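Local coordinates for [Ribosomal protein bS18]-alanine N-acetyltransferase (Escherichia coli O157:H7, PDB 5ISV) that probably acetylates the N-terminal alanine of ribosomal protein bS18, transferring the acetyl group from acetyl-CoA, at residues T3-E8 with N42-Q47; E19-A24 with D72-R77; E38-F43 with I56-L61; A52-T57 with N68-P73; L100-R105 with I140-P145. All coordinates share one frame; numbering follows the deposited sequence.

Contact 1 of 5, residues T3-E8 with N42-Q47; sequences TISSLE and NFQLTQ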
# COMPACT_ATOMS: atom_id res chain seq x y z
N THR A 3 3.68 5.72 15.82
CA THR A 3 2.85 6.84 15.43
C THR A 3 2.66 6.79 13.92
O THR A 3 3.64 6.63 13.22
CB THR A 3 3.55 8.15 15.77
OG1 THR A 3 3.69 8.22 17.21
CG2 THR A 3 2.74 9.32 15.25
N ILE A 4 1.43 6.99 13.47
CA ILE A 4 1.12 7.01 12.00
C ILE A 4 0.78 8.45 11.65
O ILE A 4 -0.00 9.10 12.35
CB ILE A 4 -0.00 6.03 11.59
CG1 ILE A 4 0.41 4.59 11.90
CG2 ILE A 4 -0.31 6.19 10.09
CD1 ILE A 4 -0.68 3.53 11.73
N SER A 5 1.38 8.96 10.57
CA SER A 5 1.11 10.32 10.14
C SER A 5 1.27 10.41 8.62
O SER A 5 1.75 9.48 7.99
CB SER A 5 2.07 11.32 10.80
OG SER A 5 3.44 11.01 10.52
N SER A 6 0.90 11.56 8.07
CA SER A 6 1.13 11.83 6.65
C SER A 6 2.62 11.73 6.30
O SER A 6 3.49 12.14 7.08
CB SER A 6 0.58 13.21 6.27
OG SER A 6 0.89 13.51 4.93
N LEU A 7 2.92 11.16 5.14
CA LEU A 7 4.26 11.13 4.61
C LEU A 7 4.37 12.42 3.76
O LEU A 7 3.72 12.53 2.68
CB LEU A 7 4.50 9.86 3.77
CG LEU A 7 5.89 9.72 3.11
CD1 LEU A 7 6.91 9.20 4.09
CD2 LEU A 7 5.87 8.83 1.87
N GLU A 8 5.20 13.36 4.21
CA GLU A 8 5.44 14.63 3.50
C GLU A 8 6.62 14.52 2.55
O GLU A 8 7.43 13.60 2.63
CB GLU A 8 5.76 15.75 4.51
CG GLU A 8 4.77 15.89 5.67
CD GLU A 8 3.36 16.23 5.21
OE1 GLU A 8 3.20 16.86 4.14
OE2 GLU A 8 2.40 15.88 5.92
N ASN A 42 -0.51 9.48 1.19
CA ASN A 42 0.65 8.70 1.59
C ASN A 42 0.82 8.79 3.12
O ASN A 42 0.65 9.84 3.70
CB ASN A 42 1.90 9.28 0.92
CG ASN A 42 1.86 9.09 -0.60
OD1 ASN A 42 1.11 8.26 -1.09
ND2 ASN A 42 2.67 9.83 -1.33
N PHE A 43 1.24 7.68 3.70
CA PHE A 43 1.38 7.56 5.20
C PHE A 43 2.72 6.96 5.54
O PHE A 43 3.31 6.18 4.80
CB PHE A 43 0.25 6.67 5.77
CG PHE A 43 -1.11 7.29 5.70
CD1 PHE A 43 -1.43 8.42 6.48
CD2 PHE A 43 -2.09 6.78 4.83
CE1 PHE A 43 -2.66 9.01 6.43
CE2 PHE A 43 -3.32 7.38 4.76
CZ PHE A 43 -3.61 8.48 5.54
N GLN A 44 3.16 7.28 6.78
CA GLN A 44 4.38 6.70 7.36
C GLN A 44 4.05 6.25 8.78
O GLN A 44 3.10 6.77 9.39
CB GLN A 44 5.48 7.75 7.40
CG GLN A 44 5.13 9.00 8.24
CD GLN A 44 6.29 9.93 8.48
OE1 GLN A 44 7.37 9.48 8.83
NE2 GLN A 44 6.08 11.22 8.27
N LEU A 45 4.75 5.21 9.20
CA LEU A 45 4.66 4.76 10.61
C LEU A 45 6.05 4.92 11.19
O LEU A 45 7.05 4.46 10.64
CB LEU A 45 4.21 3.30 10.65
CG LEU A 45 3.95 2.74 12.05
CD1 LEU A 45 2.91 1.65 12.05
CD2 LEU A 45 5.23 2.23 12.73
N THR A 46 6.12 5.60 12.34
CA THR A 46 7.40 5.84 13.01
C THR A 46 7.35 5.05 14.33
O THR A 46 6.31 5.01 15.00
CB THR A 46 7.59 7.33 13.27
OG1 THR A 46 6.53 7.80 14.08
CG2 THR A 46 7.70 8.16 12.06
N GLN A 47 8.44 4.38 14.63
CA GLN A 47 8.60 3.68 15.92
C GLN A 47 9.77 4.33 16.62
O GLN A 47 10.90 4.37 16.12
CB GLN A 47 8.89 2.20 15.73
CG GLN A 47 9.03 1.51 17.07
CD GLN A 47 9.18 0.02 16.94
OE1 GLN A 47 10.27 -0.53 17.17
NE2 GLN A 47 8.10 -0.65 16.62
O HOH W 1 4.52 9.11 12.05
O HOH W 2 -1.37 11.72 3.78
O HOH W 3 4.22 12.11 -0.05
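The first strand of the GNAT sheet, 2-6, is outermost and runs antiparallel to strand 43-47. Thr3 with Thr46 and Ser5 with Gln44 are the hydrogen-bonded pairs. Gln44 can be followed outward on the face it shares with Thr3, Ser5 and Thr46. Its CB meets Leu7 CD1 at 3.9 Å. CG takes the crowded position between backbone N and carbonyl carbon (chi1 59°), which sets it 3.4 Å from Ser5 O and 3.5 Å from Ser5 OG. The chain then runs on extended (chi2 170°) to the amide, whose NE2 donates to Ser6 O over 3.0 Å. Ile4 and Leu45 turn to the other face, Ile4 CG1 crossing Leu45 CD1 obliquely at 3.9 Å, and Ile4 also packs on Leu84 and His87 of helix 80-94. Past the strand end, Leu7 N donates to Asn42 O in an almost straight bond. One water joins both strands on the Gln44 side, donating to Thr3 O and hydrogen-bonded to Ser5 OG at 2.7 Å and Thr46 OG1 at 3.1 Å.

Contact 2 of 5, residues E19-A24 with D72-R77; sequences EQRAHA and DPDYQR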
# COMPACT_ATOMS: atom_id res chain seq x y z
N GLU A 19 13.18 1.72 1.50
CA GLU A 19 13.02 0.98 0.24
C GLU A 19 14.33 0.22 -0.17
O GLU A 19 14.24 -0.96 -0.58
CB GLU A 19 12.60 1.98 -0.82
CG GLU A 19 12.43 1.40 -2.22
CD GLU A 19 11.13 0.67 -2.42
OE1 GLU A 19 10.25 0.73 -1.55
OE2 GLU A 19 10.97 0.02 -3.48
N GLN A 20 15.51 0.84 0.00
CA GLN A 20 16.80 0.17 -0.27
C GLN A 20 17.10 -1.03 0.60
O GLN A 20 17.76 -1.99 0.19
CB GLN A 20 17.97 1.16 -0.07
CG GLN A 20 17.93 2.40 -0.90
CD GLN A 20 17.40 2.18 -2.30
OE1 GLN A 20 17.98 1.42 -3.10
NE2 GLN A 20 16.26 2.80 -2.59
N ARG A 21 16.64 -0.95 1.83
CA ARG A 21 16.87 -1.98 2.80
C ARG A 21 15.85 -3.09 2.64
O ARG A 21 16.18 -4.24 2.84
CB ARG A 21 16.84 -1.34 4.19
CG ARG A 21 18.03 -0.41 4.46
CD ARG A 21 17.82 0.48 5.69
NE ARG A 21 17.36 -0.30 6.82
CZ ARG A 21 18.13 -1.06 7.60
NH1 ARG A 21 19.43 -1.18 7.36
NH2 ARG A 21 17.56 -1.73 8.60
N ALA A 22 14.61 -2.72 2.27
CA ALA A 22 13.47 -3.65 2.26
C ALA A 22 13.20 -4.40 0.96
O ALA A 22 12.78 -5.55 0.95
CB ALA A 22 12.22 -2.91 2.69
N HIS A 23 13.45 -3.73 -0.14
CA HIS A 23 13.07 -4.30 -1.46
C HIS A 23 14.26 -4.62 -2.36
O HIS A 23 15.14 -3.79 -2.50
CB HIS A 23 12.14 -3.30 -2.15
CG HIS A 23 10.77 -3.25 -1.57
ND1 HIS A 23 9.84 -2.28 -1.91
CD2 HIS A 23 10.11 -4.11 -0.75
CE1 HIS A 23 8.71 -2.51 -1.28
NE2 HIS A 23 8.84 -3.61 -0.57
N ALA A 24 14.26 -5.82 -2.96
CA ALA A 24 15.27 -6.23 -3.95
C ALA A 24 15.20 -5.51 -5.30
O ALA A 24 16.21 -5.47 -6.01
CB ALA A 24 15.22 -7.72 -4.18
N ASP A 72 10.76 -1.52 7.15
CA ASP A 72 12.19 -1.66 7.30
C ASP A 72 12.52 -3.04 7.91
O ASP A 72 11.81 -3.47 8.81
CB ASP A 72 12.71 -0.54 8.20
CG ASP A 72 14.19 -0.54 8.31
OD1 ASP A 72 14.76 -1.39 9.03
OD2 ASP A 72 14.78 0.27 7.58
N PRO A 73 13.54 -3.74 7.40
CA PRO A 73 13.77 -5.12 7.90
C PRO A 73 14.06 -5.26 9.40
O PRO A 73 13.85 -6.35 9.94
CB PRO A 73 14.96 -5.64 7.07
CG PRO A 73 15.52 -4.46 6.36
CD PRO A 73 14.44 -3.41 6.27
N ASP A 74 14.48 -4.18 10.07
CA ASP A 74 14.64 -4.16 11.54
C ASP A 74 13.33 -4.21 12.29
O ASP A 74 13.33 -4.37 13.52
CB ASP A 74 15.35 -2.88 11.97
CG ASP A 74 16.83 -2.89 11.68
OD1 ASP A 74 17.39 -3.94 11.28
OD2 ASP A 74 17.45 -1.83 11.88
N TYR A 75 12.21 -4.05 11.59
CA TYR A 75 10.90 -3.93 12.16
C TYR A 75 9.89 -4.99 11.63
O TYR A 75 8.70 -4.82 11.82
CB TYR A 75 10.41 -2.48 12.03
CG TYR A 75 11.37 -1.38 12.59
CD1 TYR A 75 12.38 -0.80 11.81
CD2 TYR A 75 11.22 -0.89 13.87
CE1 TYR A 75 13.23 0.20 12.30
CE2 TYR A 75 12.05 0.11 14.38
CZ TYR A 75 13.06 0.68 13.59
OH TYR A 75 13.88 1.68 14.21
N GLN A 76 10.39 -6.11 11.11
CA GLN A 76 9.53 -7.18 10.57
C GLN A 76 8.81 -8.00 11.68
O GLN A 76 9.31 -8.17 12.77
CB GLN A 76 10.34 -8.15 9.74
CG GLN A 76 10.71 -7.57 8.37
CD GLN A 76 11.64 -8.42 7.53
OE1 GLN A 76 11.75 -8.18 6.31
NE2 GLN A 76 12.36 -9.39 8.13
N ARG A 77 7.63 -8.51 11.34
CA ARG A 77 6.79 -9.35 12.20
C ARG A 77 6.30 -8.62 13.44
O ARG A 77 5.95 -9.25 14.44
CB ARG A 77 7.46 -10.71 12.52
CG ARG A 77 7.86 -11.56 11.30
CD ARG A 77 8.35 -12.96 11.71
NE ARG A 77 9.45 -13.00 12.73
CZ ARG A 77 10.75 -13.06 12.41
NH1 ARG A 77 11.17 -13.02 11.14
NH2 ARG A 77 11.67 -13.15 13.36
O HOH W 4 12.81 -6.91 3.46
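The last turn of helix 12-22 comes beside the loop that follows strand 63-71, with the CA atoms of Ala22 and Asp72 5.6 Å apart, and His23 is the first residue to leave helical backbone angles. A salt-bridge network of Arg21, Asp72 and Asp74 carries the contact. The Arg21 chain bends at chi3 (49°) and presents its guanidinium side-on to Asp72: NE donates to OD2 at 2.7 Å and NH2 to OD1 at 2.9 Å. Each oxygen uses its syn lone pair, and the two planes lie only 16° apart, so this paired grip fixes the rotation of both groups. OD1 has a second donor, for its anti lone pair accepts from the backbone N of Asp74 at 3.0 Å. That bond closes an Asx turn and ties the carboxylate to the loop's own backbone. Asp74 adds a longer ion pair, its OD2 3.3 Å from Arg21 NH2, with its carboxylate turned 67° from the guanidinium plane. Pro73 lies against the helix with CG over one face of the guanidinium, its CD reaching Arg21 CB at 3.8 Å and its CG approaching Arg21 O at 3.6 Å. The contact lies at the surface, but it borders the sheet: Ala22 packs on Ala70 of strand 63-71, and the backbone of Asp72 is hydrogen-bonded to Ala52 of strand 50-60.

Contact 3 of 5, residues E38-F43 with I56-L61; sequences ERYLNF and ITQVVL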
# COMPACT_ATOMS: atom_id res chain seq x y z
N GLU A 38 -1.38 16.07 -4.96
CA GLU A 38 -2.77 16.20 -4.54
C GLU A 38 -3.63 14.92 -4.69
O GLU A 38 -4.57 14.77 -3.95
CB GLU A 38 -3.45 17.45 -5.14
CG GLU A 38 -4.06 17.34 -6.51
CD GLU A 38 -4.69 18.66 -6.95
OE1 GLU A 38 -5.29 19.38 -6.10
OE2 GLU A 38 -4.61 18.99 -8.15
N ARG A 39 -3.29 14.00 -5.60
CA ARG A 39 -4.04 12.72 -5.67
C ARG A 39 -3.55 11.67 -4.67
O ARG A 39 -4.23 10.68 -4.41
CB ARG A 39 -4.09 12.12 -7.05
CG ARG A 39 -2.80 11.87 -7.78
CD ARG A 39 -3.07 11.35 -9.19
NE ARG A 39 -4.05 12.17 -9.93
CZ ARG A 39 -3.76 13.12 -10.82
NH1 ARG A 39 -2.51 13.45 -11.13
NH2 ARG A 39 -4.75 13.78 -11.41
N TYR A 40 -2.40 11.90 -4.06
CA TYR A 40 -1.84 10.93 -3.14
C TYR A 40 -2.37 11.07 -1.72
O TYR A 40 -2.66 12.15 -1.27
CB TYR A 40 -0.32 10.96 -3.20
CG TYR A 40 0.15 10.29 -4.46
CD1 TYR A 40 0.14 10.97 -5.68
CD2 TYR A 40 0.54 8.96 -4.46
CE1 TYR A 40 0.56 10.34 -6.83
CE2 TYR A 40 0.96 8.30 -5.62
CZ TYR A 40 0.95 9.00 -6.82
OH TYR A 40 1.28 8.36 -8.00
N LEU A 41 -2.46 9.93 -1.06
CA LEU A 41 -2.75 9.83 0.39
C LEU A 41 -1.71 8.91 0.96
O LEU A 41 -1.98 7.73 1.19
CB LEU A 41 -4.18 9.31 0.60
CG LEU A 41 -4.75 9.40 2.03
CD1 LEU A 41 -4.91 10.84 2.45
CD2 LEU A 41 -6.08 8.68 2.15
N ASN A 42 -0.51 9.48 1.19
CA ASN A 42 0.65 8.70 1.59
C ASN A 42 0.82 8.79 3.12
O ASN A 42 0.65 9.84 3.70
CB ASN A 42 1.90 9.28 0.92
CG ASN A 42 1.86 9.09 -0.60
OD1 ASN A 42 1.11 8.26 -1.09
ND2 ASN A 42 2.67 9.83 -1.33
N PHE A 43 1.24 7.68 3.70
CA PHE A 43 1.38 7.56 5.20
C PHE A 43 2.72 6.96 5.54
O PHE A 43 3.31 6.18 4.80
CB PHE A 43 0.25 6.67 5.77
CG PHE A 43 -1.11 7.29 5.70
CD1 PHE A 43 -1.43 8.42 6.48
CD2 PHE A 43 -2.09 6.78 4.83
CE1 PHE A 43 -2.66 9.01 6.43
CE2 PHE A 43 -3.32 7.38 4.76
CZ PHE A 43 -3.61 8.48 5.54
N ILE A 56 2.36 4.19 -0.03
CA ILE A 56 2.14 5.21 -1.10
C ILE A 56 0.86 4.79 -1.84
O ILE A 56 0.83 3.70 -2.44
CB ILE A 56 3.32 5.20 -2.05
CG1 ILE A 56 4.68 5.34 -1.42
CG2 ILE A 56 3.14 6.26 -3.17
CD1 ILE A 56 4.87 6.60 -0.66
N THR A 57 -0.13 5.67 -1.82
CA THR A 57 -1.45 5.34 -2.39
C THR A 57 -1.96 6.51 -3.21
O THR A 57 -1.95 7.64 -2.74
CB THR A 57 -2.47 5.04 -1.28
OG1 THR A 57 -1.99 3.96 -0.48
CG2 THR A 57 -3.87 4.66 -1.82
N GLN A 58 -2.40 6.23 -4.47
CA GLN A 58 -3.00 7.26 -5.29
C GLN A 58 -4.50 7.07 -5.17
O GLN A 58 -4.98 5.93 -5.25
CB GLN A 58 -2.55 7.03 -6.77
CG GLN A 58 -2.71 8.18 -7.71
CD GLN A 58 -2.39 7.70 -9.13
OE1 GLN A 58 -1.25 7.76 -9.60
NE2 GLN A 58 -3.32 7.01 -9.69
N VAL A 59 -5.24 8.16 -4.99
CA VAL A 59 -6.70 8.13 -4.98
C VAL A 59 -7.21 8.93 -6.18
O VAL A 59 -6.93 10.12 -6.28
CB VAL A 59 -7.28 8.74 -3.68
CG1 VAL A 59 -8.80 8.63 -3.67
CG2 VAL A 59 -6.70 8.04 -2.44
N VAL A 60 -7.90 8.24 -7.08
CA VAL A 60 -8.48 8.84 -8.30
C VAL A 60 -9.99 8.66 -8.22
O VAL A 60 -10.48 7.53 -8.18
CB VAL A 60 -7.92 8.14 -9.55
CG1 VAL A 60 -8.50 8.79 -10.76
CG2 VAL A 60 -6.40 8.21 -9.61
N LEU A 61 -10.72 9.76 -8.11
CA LEU A 61 -12.17 9.73 -7.80
C LEU A 61 -12.42 8.91 -6.51
O LEU A 61 -11.80 9.19 -5.50
CB LEU A 61 -12.97 9.24 -9.03
CG LEU A 61 -12.67 10.00 -10.31
CD1 LEU A 61 -13.45 9.38 -11.46
CD2 LEU A 61 -13.06 11.47 -10.18
O HOH W 5 -0.99 5.25 1.77
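The Tyr40 ring turns one face to Gln58, whose CG sits over it, 4.1 Å from the ring centroid, in a CH-pi contact displaced toward the ring's rim. Gln58 keeps CG anti to the backbone N (chi1 -163°) and runs on extended, so that its CG touches both the Tyr40 ring and the Arg39 chain. Arg39 lies alongside and points the same way, CD touching Gln58 CG at 3.5 Å. The Tyr40 hydroxyl is hydrogen-bonded to Asn35, while CE2 meets Ile56 CG2 at 3.9 Å. Beneath these side chains the backbones form a single bridge between Tyr40 and Gln58, flanked by two straight bonds: Val59 N to Arg39 O at 2.8 Å and Leu41 N to Thr57 O at 2.9 Å. Where a further backbone acceptor might be expected, a side chain serves: Asn42 OD1 accepts from Thr57 N at 3.0 Å, nearly along its C=O axis. A water donates to Leu41 O and is hydrogen-bonded to Thr57 OG1. The loop 38-42 thus borders the far part of strand 50-60 just before entering strand 43-47. Helix 80-94 packs against Leu41 and Thr57, and strand 63-71 is the neighbour reached by Thr57, Gln58 and Val59.

Contact 4 of 5, residues A52-T57 with N68-P73; sequences AAFAIT and NIAVDP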
# COMPACT_ATOMS: atom_id res chain seq x y z
N ALA A 52 9.65 3.62 10.31
CA ALA A 52 9.73 2.18 10.24
C ALA A 52 9.02 1.55 9.03
O ALA A 52 9.36 0.45 8.60
CB ALA A 52 9.20 1.59 11.54
N ALA A 53 8.03 2.25 8.49
CA ALA A 53 7.27 1.75 7.32
C ALA A 53 6.62 2.94 6.61
O ALA A 53 6.42 4.00 7.18
CB ALA A 53 6.23 0.74 7.78
N PHE A 54 6.28 2.72 5.33
CA PHE A 54 5.51 3.74 4.60
C PHE A 54 4.58 3.03 3.59
O PHE A 54 4.81 1.88 3.27
CB PHE A 54 6.45 4.68 3.79
CG PHE A 54 7.22 4.00 2.71
CD1 PHE A 54 6.63 3.77 1.45
CD2 PHE A 54 8.50 3.52 2.91
CE1 PHE A 54 7.32 3.10 0.50
CE2 PHE A 54 9.19 2.86 1.94
CZ PHE A 54 8.60 2.64 0.71
N ALA A 55 3.55 3.79 3.21
CA ALA A 55 2.58 3.30 2.19
C ALA A 55 2.26 4.47 1.28
O ALA A 55 1.87 5.53 1.70
CB ALA A 55 1.34 2.79 2.86
N ILE A 56 2.36 4.19 -0.03
CA ILE A 56 2.14 5.21 -1.10
C ILE A 56 0.86 4.79 -1.84
O ILE A 56 0.83 3.70 -2.44
CB ILE A 56 3.32 5.20 -2.05
CG1 ILE A 56 4.68 5.34 -1.42
CG2 ILE A 56 3.14 6.26 -3.17
CD1 ILE A 56 4.87 6.60 -0.66
N THR A 57 -0.13 5.67 -1.82
CA THR A 57 -1.45 5.34 -2.39
C THR A 57 -1.96 6.51 -3.21
O THR A 57 -1.95 7.64 -2.74
CB THR A 57 -2.47 5.04 -1.28
OG1 THR A 57 -1.99 3.96 -0.48
CG2 THR A 57 -3.87 4.66 -1.82
N ASN A 68 2.95 1.30 -3.47
CA ASN A 68 4.09 0.69 -2.82
C ASN A 68 3.85 0.72 -1.31
O ASN A 68 3.23 1.62 -0.82
CB ASN A 68 5.36 1.49 -3.13
CG ASN A 68 6.64 0.71 -2.84
OD1 ASN A 68 6.61 -0.47 -2.53
ND2 ASN A 68 7.77 1.39 -2.93
N ILE A 69 4.38 -0.32 -0.66
CA ILE A 69 4.41 -0.35 0.81
C ILE A 69 5.66 -1.09 1.16
O ILE A 69 6.08 -2.00 0.49
CB ILE A 69 3.14 -1.04 1.38
CG1 ILE A 69 3.08 -0.97 2.93
CG2 ILE A 69 3.02 -2.48 0.86
CD1 ILE A 69 1.72 -1.34 3.51
N ALA A 70 6.30 -0.67 2.28
CA ALA A 70 7.51 -1.34 2.78
C ALA A 70 7.60 -1.16 4.26
O ALA A 70 7.17 -0.15 4.82
CB ALA A 70 8.80 -0.82 2.13
N VAL A 71 8.18 -2.19 4.87
CA VAL A 71 8.58 -2.14 6.30
C VAL A 71 10.08 -2.37 6.37
O VAL A 71 10.60 -3.30 5.78
CB VAL A 71 7.80 -3.17 7.17
CG1 VAL A 71 8.37 -3.22 8.59
CG2 VAL A 71 6.33 -2.81 7.27
N ASP A 72 10.76 -1.52 7.15
CA ASP A 72 12.19 -1.66 7.30
C ASP A 72 12.52 -3.04 7.91
O ASP A 72 11.81 -3.47 8.81
CB ASP A 72 12.71 -0.54 8.20
CG ASP A 72 14.19 -0.54 8.31
OD1 ASP A 72 14.76 -1.39 9.03
OD2 ASP A 72 14.78 0.27 7.58
N PRO A 73 13.54 -3.74 7.40
CA PRO A 73 13.77 -5.12 7.90
C PRO A 73 14.06 -5.26 9.40
O PRO A 73 13.85 -6.35 9.94
CB PRO A 73 14.96 -5.64 7.07
CG PRO A 73 15.52 -4.46 6.36
CD PRO A 73 14.44 -3.41 6.27
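Backbone hydrogen bonds come first. Phe54 and Ala70 exchange both of theirs, at 3.0 Å from Phe54 N to Ala70 O and 3.1 Å from Ala70 N to Phe54 O. Ile56 N donates to Asn68 O at 2.8 Å; the return bond from Asn68 N is weak. Asp72 N reaches Ala52 O, extending the pairing past the end of strand 63-71. These strands form the antiparallel beta hairpin 50-60/63-71 of the GNAT fold, and Ile69, Ala70 and Val71 are predicted to bind acetyl-CoA. A classic beta bulge interrupts the other edge of strand 50-60, where Ala52 and Ala53 both oppose Leu45. Among apolar contacts, Ala53 CB meets Val71 CG2 at 3.6 Å, and Ala55 CB faces Ile69 CG1. On the other face, Phe54 CG takes the crowded position (chi1 64°), turning the ring across strand 63-71: Ala70 N lies over its centre, and CE2 touches Ala70 CB at 3.7 Å. At the ring edge Asn68 ND2 packs 3.9 Å from Phe54 CE1, while its hydrogen bond goes to Glu19 OE1.

Contact 5 of 5, residues L100-R105 with I140-P145; sequences LWLEVR and IIMALP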
# COMPACT_ATOMS: atom_id res chain seq x y z
N LEU A 100 -10.04 -0.32 -2.77
CA LEU A 100 -8.58 -0.21 -2.74
C LEU A 100 -8.01 -1.39 -3.54
O LEU A 100 -8.31 -2.54 -3.27
CB LEU A 100 -8.07 -0.21 -1.29
CG LEU A 100 -6.57 -0.32 -1.08
CD1 LEU A 100 -5.83 0.89 -1.67
CD2 LEU A 100 -6.26 -0.39 0.42
N TRP A 101 -7.10 -1.09 -4.44
CA TRP A 101 -6.43 -2.06 -5.32
C TRP A 101 -4.94 -2.12 -5.01
O TRP A 101 -4.33 -1.11 -4.65
CB TRP A 101 -6.55 -1.58 -6.79
CG TRP A 101 -7.91 -1.49 -7.27
CD1 TRP A 101 -8.80 -0.46 -7.07
CD2 TRP A 101 -8.61 -2.49 -8.01
NE1 TRP A 101 -10.01 -0.77 -7.63
CE2 TRP A 101 -9.92 -2.02 -8.20
CE3 TRP A 101 -8.27 -3.75 -8.50
CZ2 TRP A 101 -10.88 -2.74 -8.93
CZ3 TRP A 101 -9.24 -4.49 -9.22
CH2 TRP A 101 -10.52 -3.99 -9.41
N LEU A 102 -4.35 -3.27 -5.20
CA LEU A 102 -2.88 -3.42 -5.12
C LEU A 102 -2.42 -4.53 -6.02
O LEU A 102 -3.24 -5.31 -6.54
CB LEU A 102 -2.40 -3.71 -3.66
CG LEU A 102 -2.91 -4.97 -2.99
CD1 LEU A 102 -2.16 -6.25 -3.38
CD2 LEU A 102 -2.81 -4.82 -1.46
N GLU A 103 -1.12 -4.60 -6.23
CA GLU A 103 -0.49 -5.62 -7.04
C GLU A 103 0.61 -6.27 -6.20
O GLU A 103 1.34 -5.56 -5.49
CB GLU A 103 0.13 -4.94 -8.25
CG GLU A 103 -0.13 -5.59 -9.55
CD GLU A 103 0.18 -4.70 -10.74
OE1 GLU A 103 1.07 -3.84 -10.65
OE2 GLU A 103 -0.46 -4.88 -11.78
N VAL A 104 0.72 -7.59 -6.25
CA VAL A 104 1.71 -8.30 -5.45
C VAL A 104 2.34 -9.42 -6.27
O VAL A 104 1.66 -10.12 -7.02
CB VAL A 104 1.07 -8.81 -4.12
CG1 VAL A 104 -0.15 -9.66 -4.35
CG2 VAL A 104 2.06 -9.58 -3.25
N ARG A 105 3.65 -9.57 -6.18
CA ARG A 105 4.36 -10.71 -6.75
C ARG A 105 3.77 -12.02 -6.27
O ARG A 105 3.58 -12.21 -5.07
CB ARG A 105 5.84 -10.61 -6.39
CG ARG A 105 6.54 -9.57 -7.21
CD ARG A 105 7.86 -9.12 -6.62
NE ARG A 105 8.58 -8.23 -7.50
CZ ARG A 105 9.40 -8.61 -8.49
NH1 ARG A 105 9.62 -9.90 -8.73
NH2 ARG A 105 9.99 -7.69 -9.24
N ILE A 140 -0.30 -10.61 -8.97
CA ILE A 140 -1.67 -10.84 -8.56
C ILE A 140 -2.24 -9.48 -8.29
O ILE A 140 -1.66 -8.74 -7.46
CB ILE A 140 -1.80 -11.70 -7.27
CG1 ILE A 140 -0.97 -12.98 -7.36
CG2 ILE A 140 -3.25 -12.00 -6.97
CD1 ILE A 140 -1.32 -13.90 -8.50
N ILE A 141 -3.33 -9.12 -8.91
CA ILE A 141 -4.04 -7.89 -8.66
C ILE A 141 -5.12 -8.25 -7.65
O ILE A 141 -5.91 -9.16 -7.86
CB ILE A 141 -4.69 -7.30 -9.94
CG1 ILE A 141 -3.60 -6.82 -10.88
CG2 ILE A 141 -5.53 -6.08 -9.60
CD1 ILE A 141 -2.42 -7.72 -11.08
N MET A 142 -5.11 -7.54 -6.53
CA MET A 142 -6.12 -7.73 -5.48
C MET A 142 -6.95 -6.48 -5.27
O MET A 142 -6.45 -5.34 -5.39
CB MET A 142 -5.44 -8.20 -4.18
CG MET A 142 -4.44 -9.33 -4.37
SD MET A 142 -3.84 -10.02 -2.82
CE MET A 142 -5.24 -11.00 -2.35
N ALA A 143 -8.21 -6.70 -4.88
CA ALA A 143 -9.16 -5.61 -4.62
C ALA A 143 -9.87 -5.78 -3.26
O ALA A 143 -10.27 -6.87 -2.90
CB ALA A 143 -10.21 -5.54 -5.75
N LEU A 144 -10.01 -4.68 -2.55
CA LEU A 144 -10.74 -4.62 -1.31
C LEU A 144 -11.90 -3.63 -1.44
O LEU A 144 -11.70 -2.45 -1.60
CB LEU A 144 -9.81 -4.18 -0.20
CG LEU A 144 -10.53 -3.94 1.13
CD1 LEU A 144 -11.08 -5.22 1.73
CD2 LEU A 144 -9.59 -3.29 2.14
N PRO A 145 -13.13 -4.14 -1.38
CA PRO A 145 -14.29 -3.23 -1.25
C PRO A 145 -14.23 -2.53 0.12
O PRO A 145 -13.98 -3.20 1.10
CB PRO A 145 -15.50 -4.16 -1.40
CG PRO A 145 -14.95 -5.35 -2.09
CD PRO A 145 -13.55 -5.53 -1.56
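Strand 99-105 carries Glu103, the predicted proton acceptor of this GNAT enzyme, and pairs antiparallel with strand 136-145. Three hydrogen-bonded pairs, Leu100-Leu144, Leu102-Met142 and Val104-Ile140, each exchange two backbone bonds. The pairs between them put Trp101, Glu103, Ile141 and Ala143 on one face. Ala143 CB sits over the six-membered ring of Trp101, 3.8 Å from its centroid, in a CH-pi contact, while Ile141 CG2 comes to the edge of the indole at CE3, also 3.8 Å. Ile141 turns its CD1 the other way, to Glu103, touching CG at 3.5 Å and OE2 at 3.5 Å. Leu102, Val104, Ile140 and Met142 occupy the opposite face. Leu102 CG takes the crowded position (chi1 61°), so CD1 lies beside Met142 CB at 3.9 Å; Met142 SD approaches Val104 CG1 at 4.0 Å. Tyr115 of helix 109-117, the predicted proton donor, packs on Leu102 and Met142. Glu103 OE2 forms a salt bridge with Arg126 of strand 121-129. The positive charge of Arg126 would tend to stabilise the carboxylate anion and lower its proton affinity, whereas the isoleucine methyl against the same oxygen could work the other way, and the geometry does not say which prevails.

Overall arrangement
Four of the five contacts reach one mixed sheet, contact 3 through a loop that lies along strand 50-60, and their chemistry follows their depth. Contacts 4 and 5 are buried, with mainly apolar side chains around regular antiparallel pairing; between them they hold predicted acetyl-CoA-binding and catalytic residues. Contacts 1 and 3 are partly buried and share Asn42 and Phe43; waters and side-chain amides supplement their backbone bonds. Contact 2 is the surface case, held by ion pairs rather than strand pairing. Strand 50-60 unites contacts 3 and 4, which share Ile56 and Thr57, while contacts 2 and 4 share Asp72 and Pro73. Contacts 1 and 5, centres about 22 Å apart, lie on opposite sides of the chain's centre.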